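Local coordinates for periplasmic oligopeptide-binding protein (Burkholderia pseudomallei, PDB 3ZS6), which binds oligopeptides in the periplasm and probably hands them to an ABC transporter for uptake, at residues L282-D287 / D332-L337; K274-R279 / M464-M469; L349-T354 / V399-D404; L286-L291 / P468-F473. All coordinates share one frame; numbering follows the deposited sequence.

Interaction 1 (L282-D287 / D332-L337)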
loop_
_atom_site.group_PDB
_atom_site.type_symbol
_atom_site.label_atom_id
_atom_site.label_comp_id
_atom_site.label_asym_id
_atom_site.label_seq_id
_atom_site.Cartn_x
_atom_site.Cartn_y
_atom_site.Cartn_z
ATOM N N LEU A 282 -10.258 -16.526 16.751
ATOM C CA LEU A 282 -9.724 -16.886 15.445
ATOM C C LEU A 282 -8.253 -16.501 15.350
ATOM O O LEU A 282 -7.438 -17.244 14.796
ATOM C CB LEU A 282 -10.526 -16.214 14.325
ATOM C CG LEU A 282 -11.990 -16.642 14.147
ATOM C CD1 LEU A 282 -12.687 -15.770 13.101
ATOM C CD2 LEU A 282 -12.090 -18.118 13.762
ATOM N N ALA A 283 -7.915 -15.348 15.916
ATOM C CA ALA A 283 -6.543 -14.850 15.874
ATOM C C ALA A 283 -5.562 -15.682 16.700
ATOM O O ALA A 283 -4.448 -15.962 16.258
ATOM C CB ALA A 283 -6.495 -13.391 16.321
ATOM N N MET A 284 -5.971 -16.066 17.902
ATOM C CA MET A 284 -5.029 -16.629 18.862
ATOM C C MET A 284 -4.684 -18.087 18.588
ATOM O O MET A 284 -3.695 -18.599 19.098
ATOM C CB MET A 284 -5.545 -16.460 20.300
ATOM C CG MET A 284 -6.727 -17.331 20.655
ATOM S SD MET A 284 -7.392 -16.921 22.287
ATOM C CE MET A 284 -5.913 -16.961 23.293
ATOM N N VAL A 285 -5.488 -18.756 17.772
ATOM C CA VAL A 285 -5.233 -20.163 17.474
ATOM C C VAL A 285 -4.218 -20.400 16.335
ATOM O O VAL A 285 -3.574 -21.452 16.279
ATOM C CB VAL A 285 -6.558 -20.900 17.201
ATOM C CG1 VAL A 285 -6.335 -22.117 16.346
ATOM C CG2 VAL A 285 -7.239 -21.264 18.532
ATOM N N LEU A 286 -4.062 -19.423 15.442
ATOM C CA LEU A 286 -3.135 -19.563 14.316
ATOM C C LEU A 286 -1.667 -19.551 14.761
ATOM O O LEU A 286 -1.224 -18.637 15.451
ATOM C CB LEU A 286 -3.359 -18.456 13.277
ATOM C CG LEU A 286 -4.752 -18.255 12.682
ATOM C CD1 LEU A 286 -4.793 -16.939 11.900
ATOM C CD2 LEU A 286 -5.174 -19.429 11.799
ATOM N N ASP A 287 -0.917 -20.565 14.343
ATOM C CA ASP A 287 0.498 -20.679 14.691
ATOM C C ASP A 287 1.356 -19.969 13.637
ATOM O O ASP A 287 1.676 -20.546 12.592
ATOM C CB ASP A 287 0.880 -22.158 14.784
ATOM C CG ASP A 287 2.198 -22.381 15.501
ATOM O OD1 ASP A 287 3.089 -21.508 15.411
ATOM O OD2 ASP A 287 2.340 -23.444 16.148
ATOM N N ASP A 332 -7.596 -23.812 24.284
ATOM C CA ASP A 332 -8.589 -23.837 25.364
ATOM C C ASP A 332 -9.211 -22.462 25.587
ATOM O O ASP A 332 -10.432 -22.313 25.653
ATOM C CB ASP A 332 -7.950 -24.318 26.670
ATOM C CG ASP A 332 -7.694 -25.810 26.681
ATOM O OD1 ASP A 332 -8.510 -26.554 26.096
ATOM O OD2 ASP A 332 -6.679 -26.236 27.278
ATOM N N TYR A 333 -8.364 -21.451 25.720
ATOM C CA TYR A 333 -8.845 -20.095 25.928
ATOM C C TYR A 333 -9.739 -19.675 24.758
ATOM O O TYR A 333 -10.807 -19.099 24.957
ATOM C CB TYR A 333 -7.659 -19.145 26.092
ATOM C CG TYR A 333 -8.012 -17.766 26.603
ATOM C CD1 TYR A 333 -8.506 -16.794 25.743
ATOM C CD2 TYR A 333 -7.839 -17.432 27.945
ATOM C CE1 TYR A 333 -8.827 -15.535 26.198
ATOM C CE2 TYR A 333 -8.160 -16.169 28.414
ATOM C CZ TYR A 333 -8.654 -15.224 27.532
ATOM O OH TYR A 333 -8.976 -13.960 27.973
ATOM N N ALA A 334 -9.314 -19.982 23.535
ATOM C CA ALA A 334 -10.061 -19.555 22.349
ATOM C C ALA A 334 -11.415 -20.260 22.232
ATOM O O ALA A 334 -12.429 -19.633 21.902
ATOM C CB ALA A 334 -9.219 -19.761 21.070
ATOM N N LYS A 335 -11.433 -21.566 22.493
ATOM C CA LYS A 335 -12.693 -22.313 22.514
ATOM C C LYS A 335 -13.669 -21.747 23.548
ATOM O O LYS A 335 -14.875 -21.671 23.309
ATOM C CB LYS A 335 -12.448 -23.807 22.770
ATOM C CG LYS A 335 -12.052 -24.582 21.521
ATOM C CD LYS A 335 -11.978 -26.080 21.769
ATOM C CE LYS A 335 -10.763 -26.451 22.602
ATOM N NZ LYS A 335 -10.665 -27.925 22.796
ATOM N N ASN A 336 -13.148 -21.347 24.700
ATOM C CA ASN A 336 -13.972 -20.739 25.741
ATOM C C ASN A 336 -14.525 -19.383 25.292
ATOM O O ASN A 336 -15.654 -19.011 25.622
ATOM C CB ASN A 336 -13.164 -20.589 27.032
ATOM C CG ASN A 336 -14.037 -20.583 28.273
ATOM O OD1 ASN A 336 -14.423 -19.525 28.771
ATOM N ND2 ASN A 336 -14.349 -21.769 28.781
ATOM N N LEU A 337 -13.723 -18.645 24.532
ATOM C CA LEU A 337 -14.186 -17.385 23.970
ATOM C C LEU A 337 -15.381 -17.625 23.052
ATOM O O LEU A 337 -16.373 -16.904 23.116
ATOM C CB LEU A 337 -13.062 -16.678 23.199
ATOM C CG LEU A 337 -11.961 -16.032 24.034
ATOM C CD1 LEU A 337 -10.849 -15.483 23.121
ATOM C CD2 LEU A 337 -12.529 -14.931 24.921
#

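Interaction 2 (K274-R279 / M464-M469)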
loop_
_atom_site.group_PDB
_atom_site.type_symbol
_atom_site.label_atom_id
_atom_site.label_comp_id
_atom_site.label_asym_id
_atom_site.label_seq_id
_atom_site.Cartn_x
_atom_site.Cartn_y
_atom_site.Cartn_z
ATOM N N LYS A 274 -18.757 -9.577 14.369
ATOM C CA LYS A 274 -18.977 -8.341 15.105
ATOM C C LYS A 274 -18.625 -8.513 16.583
ATOM O O LYS A 274 -18.437 -7.533 17.300
ATOM C CB LYS A 274 -20.428 -7.870 14.966
ATOM C CG LYS A 274 -21.442 -8.749 15.703
ATOM C CD LYS A 274 -22.832 -8.124 15.639
ATOM C CE LYS A 274 -23.838 -8.901 16.483
ATOM N NZ LYS A 274 -25.150 -8.196 16.560
ATOM N N ASP A 275 -18.542 -9.757 17.040
ATOM C CA ASP A 275 -18.203 -10.026 18.437
ATOM C C ASP A 275 -16.691 -10.179 18.603
ATOM O O ASP A 275 -16.084 -11.107 18.071
ATOM C CB ASP A 275 -18.935 -11.282 18.942
ATOM C CG ASP A 275 -18.756 -11.508 20.443
ATOM O OD1 ASP A 275 -17.681 -11.168 20.986
ATOM O OD2 ASP A 275 -19.694 -12.036 21.084
ATOM N N LYS A 276 -16.094 -9.254 19.344
ATOM C CA LYS A 276 -14.653 -9.239 19.591
ATOM C C LYS A 276 -14.114 -10.585 20.087
ATOM O O LYS A 276 -12.982 -10.968 19.777
ATOM C CB LYS A 276 -14.334 -8.113 20.588
ATOM C CG LYS A 276 -13.026 -8.231 21.355
ATOM C CD LYS A 276 -13.026 -7.247 22.528
ATOM C CE LYS A 276 -11.679 -7.183 23.238
ATOM N NZ LYS A 276 -11.242 -8.497 23.793
ATOM N N ARG A 277 -14.921 -11.307 20.858
ATOM C CA ARG A 277 -14.499 -12.606 21.378
ATOM C C ARG A 277 -14.287 -13.630 20.259
ATOM O O ARG A 277 -13.359 -14.439 20.316
ATOM C CB ARG A 277 -15.499 -13.125 22.411
ATOM C CG ARG A 277 -15.530 -12.293 23.699
ATOM C CD ARG A 277 -16.756 -12.631 24.543
ATOM N NE ARG A 277 -17.987 -12.262 23.848
ATOM C CZ ARG A 277 -19.200 -12.327 24.388
ATOM N NH1 ARG A 277 -19.341 -12.750 25.643
ATOM N NH2 ARG A 277 -20.266 -11.974 23.674
ATOM N N VAL A 278 -15.147 -13.598 19.247
ATOM C CA VAL A 278 -14.983 -14.480 18.089
ATOM C C VAL A 278 -13.720 -14.117 17.296
ATOM O O VAL A 278 -12.929 -14.998 16.948
ATOM C CB VAL A 278 -16.223 -14.447 17.154
ATOM C CG1 VAL A 278 -15.982 -15.292 15.903
ATOM C CG2 VAL A 278 -17.475 -14.931 17.896
ATOM N N ARG A 279 -13.524 -12.823 17.030
ATOM C CA ARG A 279 -12.353 -12.369 16.260
ATOM C C ARG A 279 -11.051 -12.758 16.959
ATOM O O ARG A 279 -10.109 -13.254 16.334
ATOM C CB ARG A 279 -12.396 -10.845 16.018
ATOM C CG ARG A 279 -13.675 -10.353 15.315
ATOM C CD ARG A 279 -13.539 -8.925 14.746
ATOM N NE ARG A 279 -13.337 -7.917 15.787
ATOM C CZ ARG A 279 -14.310 -7.200 16.346
ATOM N NH1 ARG A 279 -15.578 -7.362 15.965
ATOM N NH2 ARG A 279 -14.011 -6.312 17.288
ATOM N N MET A 464 -5.720 -3.083 18.821
ATOM C CA MET A 464 -5.411 -4.489 18.540
ATOM C C MET A 464 -6.026 -5.435 19.582
ATOM O O MET A 464 -6.287 -6.603 19.291
ATOM C CB MET A 464 -3.900 -4.724 18.422
ATOM C CG MET A 464 -3.240 -4.052 17.223
ATOM S SD MET A 464 -3.924 -4.535 15.623
ATOM C CE MET A 464 -5.115 -3.224 15.348
ATOM N N ASN A 465 -6.251 -4.931 20.794
ATOM C CA ASN A 465 -6.951 -5.714 21.809
ATOM C C ASN A 465 -8.391 -6.002 21.400
ATOM O O ASN A 465 -9.043 -6.884 21.958
ATOM C CB ASN A 465 -6.896 -5.026 23.173
ATOM C CG ASN A 465 -5.558 -5.215 23.863
ATOM O OD1 ASN A 465 -5.053 -6.335 23.969
ATOM N ND2 ASN A 465 -4.972 -4.122 24.328
ATOM N N ASP A 466 -8.875 -5.264 20.404
ATOM C CA ASP A 466 -10.196 -5.517 19.831
ATOM C C ASP A 466 -10.144 -6.488 18.641
ATOM O O ASP A 466 -11.179 -6.923 18.145
ATOM C CB ASP A 466 -10.862 -4.195 19.420
ATOM C CG ASP A 466 -11.381 -3.394 20.622
ATOM O OD1 ASP A 466 -11.468 -3.963 21.732
ATOM O OD2 ASP A 466 -11.710 -2.201 20.454
ATOM N N TYR A 467 -8.936 -6.826 18.190
ATOM C CA TYR A 467 -8.755 -7.745 17.052
ATOM C C TYR A 467 -9.678 -7.445 15.872
ATOM O O TYR A 467 -10.375 -8.327 15.378
ATOM C CB TYR A 467 -8.886 -9.203 17.519
ATOM C CG TYR A 467 -7.876 -9.505 18.591
ATOM C CD1 TYR A 467 -6.590 -9.882 18.257
ATOM C CD2 TYR A 467 -8.186 -9.332 19.939
ATOM C CE1 TYR A 467 -5.644 -10.118 19.226
ATOM C CE2 TYR A 467 -7.246 -9.574 20.920
ATOM C CZ TYR A 467 -5.975 -9.968 20.553
ATOM O OH TYR A 467 -5.016 -10.212 21.507
ATOM N N PRO A 468 -9.679 -6.184 15.416
ATOM C CA PRO A 468 -10.496 -5.784 14.267
ATOM C C PRO A 468 -10.110 -6.525 12.988
ATOM O O PRO A 468 -10.948 -6.658 12.094
ATOM C CB PRO A 468 -10.213 -4.279 14.136
ATOM C CG PRO A 468 -8.889 -4.069 14.839
ATOM C CD PRO A 468 -8.920 -5.053 15.982
ATOM N N MET A 469 -8.863 -6.983 12.906
ATOM C CA MET A 469 -8.416 -7.863 11.827
ATOM C C MET A 469 -7.403 -8.851 12.404
ATOM O O MET A 469 -7.140 -8.832 13.604
ATOM C CB MET A 469 -7.791 -7.067 10.669
ATOM C CG MET A 469 -6.658 -6.124 11.085
ATOM S SD MET A 469 -7.207 -4.424 11.421
ATOM C CE MET A 469 -7.423 -3.797 9.742
#

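Interaction 3 (L349-T354 / V399-D404)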
loop_
_atom_site.group_PDB
_atom_site.type_symbol
_atom_site.label_atom_id
_atom_site.label_comp_id
_atom_site.label_asym_id
_atom_site.label_seq_id
_atom_site.Cartn_x
_atom_site.Cartn_y
_atom_site.Cartn_z
ATOM N N LEU A 349 -19.537 -22.445 13.652
ATOM C CA LEU A 349 -19.346 -21.348 12.710
ATOM C C LEU A 349 -18.818 -21.822 11.362
ATOM O O LEU A 349 -17.898 -22.640 11.287
ATOM C CB LEU A 349 -18.388 -20.311 13.290
ATOM C CG LEU A 349 -18.905 -19.472 14.453
ATOM C CD1 LEU A 349 -17.759 -18.724 15.128
ATOM C CD2 LEU A 349 -19.996 -18.518 13.971
ATOM N N THR A 350 -19.400 -21.284 10.299
ATOM C CA THR A 350 -18.865 -21.473 8.957
ATOM C C THR A 350 -18.662 -20.118 8.288
ATOM O O THR A 350 -19.570 -19.288 8.289
ATOM C CB THR A 350 -19.807 -22.335 8.103
ATOM O OG1 THR A 350 -19.911 -23.629 8.698
ATOM C CG2 THR A 350 -19.265 -22.484 6.685
ATOM N N PHE A 351 -17.465 -19.896 7.742
ATOM C CA PHE A 351 -17.153 -18.675 7.003
ATOM C C PHE A 351 -16.621 -18.995 5.614
ATOM O O PHE A 351 -16.148 -20.099 5.354
ATOM C CB PHE A 351 -16.085 -17.837 7.722
ATOM C CG PHE A 351 -16.466 -17.405 9.104
ATOM C CD1 PHE A 351 -17.428 -16.425 9.300
ATOM C CD2 PHE A 351 -15.858 -17.974 10.209
ATOM C CE1 PHE A 351 -17.775 -16.022 10.567
ATOM C CE2 PHE A 351 -16.204 -17.576 11.485
ATOM C CZ PHE A 351 -17.163 -16.596 11.661
ATOM N N THR A 352 -16.684 -18.009 4.725
ATOM C CA THR A 352 -15.982 -18.096 3.452
ATOM C C THR A 352 -14.685 -17.297 3.567
ATOM O O THR A 352 -14.687 -16.164 4.059
ATOM C CB THR A 352 -16.856 -17.572 2.294
ATOM O OG1 THR A 352 -17.953 -18.473 2.085
ATOM C CG2 THR A 352 -16.053 -17.466 1.006
ATOM N N LEU A 353 -13.576 -17.905 3.153
ATOM C CA LEU A 353 -12.270 -17.238 3.169
ATOM C C LEU A 353 -11.846 -16.902 1.738
ATOM O O LEU A 353 -11.508 -17.785 0.943
ATOM C CB LEU A 353 -11.219 -18.118 3.861
ATOM C CG LEU A 353 -9.734 -17.725 3.824
ATOM C CD1 LEU A 353 -9.514 -16.301 4.297
ATOM C CD2 LEU A 353 -8.898 -18.701 4.666
ATOM N N THR A 354 -11.878 -15.622 1.404
ATOM C CA THR A 354 -11.589 -15.206 0.040
ATOM C C THR A 354 -10.170 -14.647 -0.085
ATOM O O THR A 354 -9.737 -13.857 0.754
ATOM C CB THR A 354 -12.607 -14.158 -0.429
ATOM O OG1 THR A 354 -13.935 -14.653 -0.205
ATOM C CG2 THR A 354 -12.417 -13.844 -1.908
ATOM N N VAL A 399 -17.312 -9.978 1.508
ATOM C CA VAL A 399 -16.512 -11.125 1.920
ATOM C C VAL A 399 -16.448 -11.097 3.444
ATOM O O VAL A 399 -16.573 -10.031 4.048
ATOM C CB VAL A 399 -15.084 -11.059 1.315
ATOM C CG1 VAL A 399 -15.113 -11.395 -0.180
ATOM C CG2 VAL A 399 -14.468 -9.677 1.533
ATOM N N GLN A 400 -16.258 -12.260 4.061
ATOM C CA GLN A 400 -16.295 -12.379 5.519
ATOM C C GLN A 400 -14.890 -12.356 6.114
ATOM O O GLN A 400 -14.582 -11.553 6.988
ATOM C CB GLN A 400 -17.000 -13.677 5.924
ATOM C CG GLN A 400 -18.477 -13.705 5.605
ATOM C CD GLN A 400 -19.129 -14.997 6.049
ATOM O OE1 GLN A 400 -18.781 -16.078 5.563
ATOM N NE2 GLN A 400 -20.067 -14.897 6.992
ATOM N N ILE A 401 -14.053 -13.271 5.645
ATOM C CA ILE A 401 -12.641 -13.283 5.987
ATOM C C ILE A 401 -11.920 -13.195 4.657
ATOM O O ILE A 401 -12.274 -13.908 3.717
ATOM C CB ILE A 401 -12.237 -14.590 6.693
ATOM C CG1 ILE A 401 -13.138 -14.844 7.909
ATOM C CG2 ILE A 401 -10.770 -14.547 7.080
ATOM C CD1 ILE A 401 -12.792 -16.108 8.693
ATOM N N ALA A 402 -10.936 -12.309 4.559
ATOM C CA ALA A 402 -10.287 -12.068 3.271
ATOM C C ALA A 402 -8.789 -11.810 3.413
ATOM O O ALA A 402 -8.343 -11.188 4.376
ATOM C CB ALA A 402 -10.968 -10.911 2.537
ATOM N N ARG A 403 -8.021 -12.320 2.455
ATOM C CA ARG A 403 -6.595 -12.028 2.379
ATOM C C ARG A 403 -6.431 -10.509 2.184
ATOM O O ARG A 403 -7.089 -9.900 1.327
ATOM C CB ARG A 403 -5.961 -12.802 1.217
ATOM C CG ARG A 403 -4.452 -13.067 1.380
ATOM C CD ARG A 403 -3.654 -11.761 1.337
ATOM N NE ARG A 403 -3.751 -11.131 0.028
ATOM C CZ ARG A 403 -3.194 -9.961 -0.296
ATOM N NH1 ARG A 403 -2.500 -9.272 0.601
ATOM N NH2 ARG A 403 -3.334 -9.480 -1.528
ATOM N N ASP A 404 -5.580 -9.896 2.998
ATOM C CA ASP A 404 -5.316 -8.462 2.879
ATOM C C ASP A 404 -3.847 -8.195 3.208
ATOM O O ASP A 404 -3.094 -9.125 3.492
ATOM C CB ASP A 404 -6.230 -7.656 3.805
ATOM C CG ASP A 404 -6.560 -6.260 3.251
ATOM O OD1 ASP A 404 -5.688 -5.628 2.619
ATOM O OD2 ASP A 404 -7.699 -5.795 3.456
HETATM O O HOH W 1 -15.313 -14.253 2.233
#

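Interaction 4 (L286-L291 / P468-F473)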
loop_
_atom_site.group_PDB
_atom_site.type_symbol
_atom_site.label_atom_id
_atom_site.label_comp_id
_atom_site.label_asym_id
_atom_site.label_seq_id
_atom_site.Cartn_x
_atom_site.Cartn_y
_atom_site.Cartn_z
ATOM N N LEU A 286 -4.062 -19.423 15.442
ATOM C CA LEU A 286 -3.135 -19.563 14.316
ATOM C C LEU A 286 -1.667 -19.551 14.761
ATOM O O LEU A 286 -1.224 -18.637 15.451
ATOM C CB LEU A 286 -3.359 -18.456 13.277
ATOM C CG LEU A 286 -4.752 -18.255 12.682
ATOM C CD1 LEU A 286 -4.793 -16.939 11.900
ATOM C CD2 LEU A 286 -5.174 -19.429 11.799
ATOM N N ASP A 287 -0.917 -20.565 14.343
ATOM C CA ASP A 287 0.498 -20.679 14.691
ATOM C C ASP A 287 1.356 -19.969 13.637
ATOM O O ASP A 287 1.676 -20.546 12.592
ATOM C CB ASP A 287 0.880 -22.158 14.784
ATOM C CG ASP A 287 2.198 -22.381 15.501
ATOM O OD1 ASP A 287 3.089 -21.508 15.411
ATOM O OD2 ASP A 287 2.340 -23.444 16.148
ATOM N N ARG A 288 1.724 -18.720 13.919
ATOM C CA ARG A 288 2.449 -17.886 12.963
ATOM C C ARG A 288 3.919 -18.295 12.856
ATOM O O ARG A 288 4.611 -17.941 11.894
ATOM C CB ARG A 288 2.335 -16.411 13.355
ATOM C CG ARG A 288 0.895 -15.878 13.396
ATOM C CD ARG A 288 0.816 -14.616 14.260
ATOM N NE ARG A 288 -0.535 -14.074 14.314
ATOM C CZ ARG A 288 -1.549 -14.664 14.944
ATOM N NH1 ARG A 288 -1.367 -15.835 15.561
ATOM N NH2 ARG A 288 -2.754 -14.097 14.940
ATOM N N GLU A 289 4.391 -19.039 13.849
ATOM C CA GLU A 289 5.758 -19.527 13.844
ATOM C C GLU A 289 5.898 -20.606 12.774
ATOM O O GLU A 289 6.812 -20.559 11.951
ATOM C CB GLU A 289 6.144 -20.068 15.225
ATOM C CG GLU A 289 7.551 -19.687 15.654
ATOM C CD GLU A 289 8.612 -20.180 14.687
ATOM O OE1 GLU A 289 8.439 -21.282 14.125
ATOM O OE2 GLU A 289 9.618 -19.464 14.485
ATOM N N ILE A 290 4.973 -21.562 12.784
ATOM C CA ILE A 290 4.922 -22.602 11.765
ATOM C C ILE A 290 4.642 -22.010 10.385
ATOM O O ILE A 290 5.253 -22.407 9.389
ATOM C CB ILE A 290 3.851 -23.660 12.107
ATOM C CG1 ILE A 290 4.251 -24.437 13.368
ATOM C CG2 ILE A 290 3.655 -24.616 10.951
ATOM C CD1 ILE A 290 3.165 -25.359 13.878
ATOM N N LEU A 291 3.718 -21.055 10.336
ATOM C CA LEU A 291 3.373 -20.379 9.094
ATOM C C LEU A 291 4.621 -19.826 8.417
ATOM O O LEU A 291 4.860 -20.076 7.239
ATOM C CB LEU A 291 2.359 -19.253 9.357
ATOM C CG LEU A 291 1.963 -18.394 8.148
ATOM C CD1 LEU A 291 1.535 -19.261 6.964
ATOM C CD2 LEU A 291 0.859 -17.401 8.517
ATOM N N PRO A 468 -9.679 -6.184 15.416
ATOM C CA PRO A 468 -10.496 -5.784 14.267
ATOM C C PRO A 468 -10.110 -6.525 12.988
ATOM O O PRO A 468 -10.948 -6.658 12.094
ATOM C CB PRO A 468 -10.213 -4.279 14.136
ATOM C CG PRO A 468 -8.889 -4.069 14.839
ATOM C CD PRO A 468 -8.920 -5.053 15.982
ATOM N N MET A 469 -8.863 -6.983 12.906
ATOM C CA MET A 469 -8.416 -7.863 11.827
ATOM C C MET A 469 -7.403 -8.851 12.404
ATOM O O MET A 469 -7.140 -8.832 13.604
ATOM C CB MET A 469 -7.791 -7.067 10.669
ATOM C CG MET A 469 -6.658 -6.124 11.085
ATOM S SD MET A 469 -7.207 -4.424 11.421
ATOM C CE MET A 469 -7.423 -3.797 9.742
ATOM N N VAL A 470 -6.830 -9.707 11.561
ATOM C CA VAL A 470 -5.899 -10.722 12.047
ATOM C C VAL A 470 -4.533 -10.626 11.387
ATOM O O VAL A 470 -4.302 -11.226 10.329
ATOM C CB VAL A 470 -6.441 -12.151 11.816
ATOM C CG1 VAL A 470 -5.481 -13.183 12.389
ATOM C CG2 VAL A 470 -7.848 -12.301 12.413
ATOM N N PRO A 471 -3.618 -9.872 12.011
ATOM C CA PRO A 471 -2.248 -9.777 11.505
ATOM C C PRO A 471 -1.569 -11.135 11.531
ATOM O O PRO A 471 -1.747 -11.882 12.496
ATOM C CB PRO A 471 -1.574 -8.832 12.507
ATOM C CG PRO A 471 -2.710 -7.986 13.022
ATOM C CD PRO A 471 -3.858 -8.952 13.140
ATOM N N LEU A 472 -0.789 -11.438 10.494
ATOM C CA LEU A 472 -0.118 -12.728 10.384
ATOM C C LEU A 472 1.406 -12.605 10.424
ATOM O O LEU A 472 2.062 -13.264 11.228
ATOM C CB LEU A 472 -0.546 -13.458 9.101
ATOM C CG LEU A 472 -2.016 -13.888 9.052
ATOM C CD1 LEU A 472 -2.352 -14.554 7.722
ATOM C CD2 LEU A 472 -2.338 -14.813 10.233
ATOM N N PHE A 473 1.971 -11.783 9.542
ATOM C CA PHE A 473 3.412 -11.588 9.533
ATOM C C PHE A 473 3.822 -10.335 8.780
ATOM O O PHE A 473 3.019 -9.718 8.069
ATOM C CB PHE A 473 4.129 -12.818 8.949
ATOM C CG PHE A 473 3.632 -13.218 7.594
ATOM C CD1 PHE A 473 4.075 -12.552 6.461
ATOM C CD2 PHE A 473 2.717 -14.258 7.450
ATOM C CE1 PHE A 473 3.616 -12.911 5.200
ATOM C CE2 PHE A 473 2.255 -14.625 6.190
ATOM C CZ PHE A 473 2.701 -13.944 5.062
#

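Interaction 1 (L282-D287 / D332-L337)
Two helices pack here in the alpha/beta part of this solute-binding protein: the last turn of helix 276-285 sends Met284 and Val285 against Ala334 and its neighbours on helix 327-340. The contact is apolar throughout. Ala334 suits the nearest approach, because a single methyl lets the backbones come together, the CA atoms of Met284 and Ala334 being 6.8 Å apart. Its CB meets Met284 CG at 3.5 Å and Val285 CG2 at 3.6 Å, and Leu376 of helix 359-376 touches both Ala334 and Val285.

Met284, long and unbranched, does most of the reaching. Its CG sits in the crowded position between the backbone N and the carbonyl carbon (chi1 71°), and the bend at chi3 (-51°) brings CE to 3.6 Å from Tyr333 CD1. The two side chains cross at about a right angle. This is a Met-aromatic contact in which Met284 SD lies 4.9 Å from the centre of the Tyr333 ring, approaching obliquely at 70° from the ring normal. Trp325 packs edge-to-face on Tyr333 and also touches Met284, while Trp322 adds another ring beside the methionine. Arg330 NH1 binds Met284 O, so the helix end is tied to helix 327-340 by a polar link as well. One turn on from Ala334, Leu337 presents CD1 to the sulfur, with Met284 SD and Leu337 CD1 3.8 Å apart.

Interaction 2 (K274-R279 / M464-M469)
Asp466 O is gripped by two nitrogens of Arg279: NH2 donates to it at 3.0 Å, with an N-H...O angle of 152°, and NE makes a weaker bond. The acceptor belongs to a type I beta turn, Met464 to Tyr467, at the end of helix 449-464, and the donor stands in the first turn of helix 276-285. Arginine suits this place because one flat group can serve several backbone carbonyls. NE also makes a weak bond to Tyr467 O at 3.0 Å, both oxygens lying at the guanidinium edge, and NH1 binds Leu273 O on its own side of the contact. The bend at chi3 (-64°) places NE for this, and Lys276 CA lies over the centre of the guanidinium, 3.7 Å above its plane. Tyr467, the last residue of the turn, is the first to leave helical geometry (phi 45°), and its CB packs against Arg279 CB at 4.2 Å.

Lys276 crosses Asp466 at about a right angle, its CE 3.6 Å from Asp466 OD1. Some attraction is possible between the charges, but NZ has a weak, long ion pair with Glu280, and Asp466 OD2 bonds Tyr431 and Asn433. Behind the contact, Asp275 is the N-cap of helix 276-285: OD1 accepts from Arg277 N at 2.8 Å and, through its syn lone pair, from Arg277 NE, while Arg277 NH2 makes a salt bridge to Asp275 OD2 at 2.7 Å.

Interaction 3 (L349-T354 / V399-D404)
Ile401 lays its CD1 against Phe351, 3.8 Å from Phe351 CB, while its other branch, CG2, meets Leu353 CD1 at 3.5 Å. Branched and aromatic side chains fill this buried face of two parallel neighbours, strands 350-356 and 401-407. With strand 379-385, on the other side of 350-356, they form the parallel, beta-alpha-beta part of a mixed sheet. Thr354 and Ala402 point to the opposite face.

The ladder is regular at its C-terminal end, where Thr354 N donates to Ile401 O and Arg403 N donates to Thr354 O, both at 2.9 Å. At the other end Gln400 departs from strand geometry (psi -56°), and Ile401 N makes only a weak bond to Thr352 O. The Gln400 side chain takes over: CG is anti to the carbonyl carbon, the chain beyond is extended, and OE1 accepts from Thr352 N at 3.0 Å (N-H...O 159°), as a strand carbonyl would. NE2, lying at the Phe351 ring edge, is bound by Asp270. A water joins the strands here, donating to Thr352 O at 2.7 Å, accepting from Gln400 N and bonding Thr354 OG1, which also binds Glu383. Val399 CG1 packs 3.5 Å from Thr354 OG1.

From the last rung, Arg403 carries NH1 to a salt bridge with the bound peptide's backbone; Asp404 packs on an apolar peptide side chain. Arg403's grip is consistent with recognition depending less on side-chain identity there.

Interaction 4 (L286-L291 / P468-F473)
Leu286 CD1 touches two branched side chains of strand 470-480, 3.8 Å from Val470 CG1 and 3.7 Å from Leu472 CD2. Farther along, Leu291 brings CD2 to the edge of the Phe473 ring, near its plane and 3.8 Å from Phe473 CD2; its CB bond points toward the strand, and CG stands anti to the backbone N (chi1 177°). Phe473 stacks on Tyr262, and Phe367 of helix 359-376 touches Leu291.

The helix 288-296 thus packs on a strand that carries a classic beta bulge, Leu472 and Phe473 both facing Tyr262 of strand 260-266.

Arginine suits the border of this apolar patch because its methylenes can pass close to a backbone carbonyl while its end is polar. Arg288 CD passes 3.5 Å from Leu472 O, and NE donates to Pro471 O at 3.1 Å (N-H...O 155°), with the oxygen in the guanidinium plane. NH2 adds a weak bond to the same oxygen, packs against Val470 CG1 and bonds more strongly to Ala283 O at the end of the preceding helix. At the outer edge Asp287 N-caps helix 288-296, its OD1 taking Ile290 N from above the carboxylate plane at 3.2 Å.

In the fold
From the N terminus, helix 276-285 comes first: its start opens interaction 2 and its end opens interaction 1, which closes at helix 327-340. The same exit, through Leu286 and Asp287, leads into helix 288-296 and opens interaction 4. Interaction 3 follows interaction 1 in series, joining strands 350-356 and 401-407. Interactions 2 and 4 close last, on overlapping segments that share Pro468 and Met469, so interactions 1 and 3 lie inside the loop of interaction 2, and interaction 3 inside that of interaction 4 too. Interaction 1 ties helix to helix, interaction 2 helix to loop, and interaction 4 helix to sheet; Leu282 against Phe351, and Val278 against Leu349, join helix 276-285 to strand 350-356 and its approach.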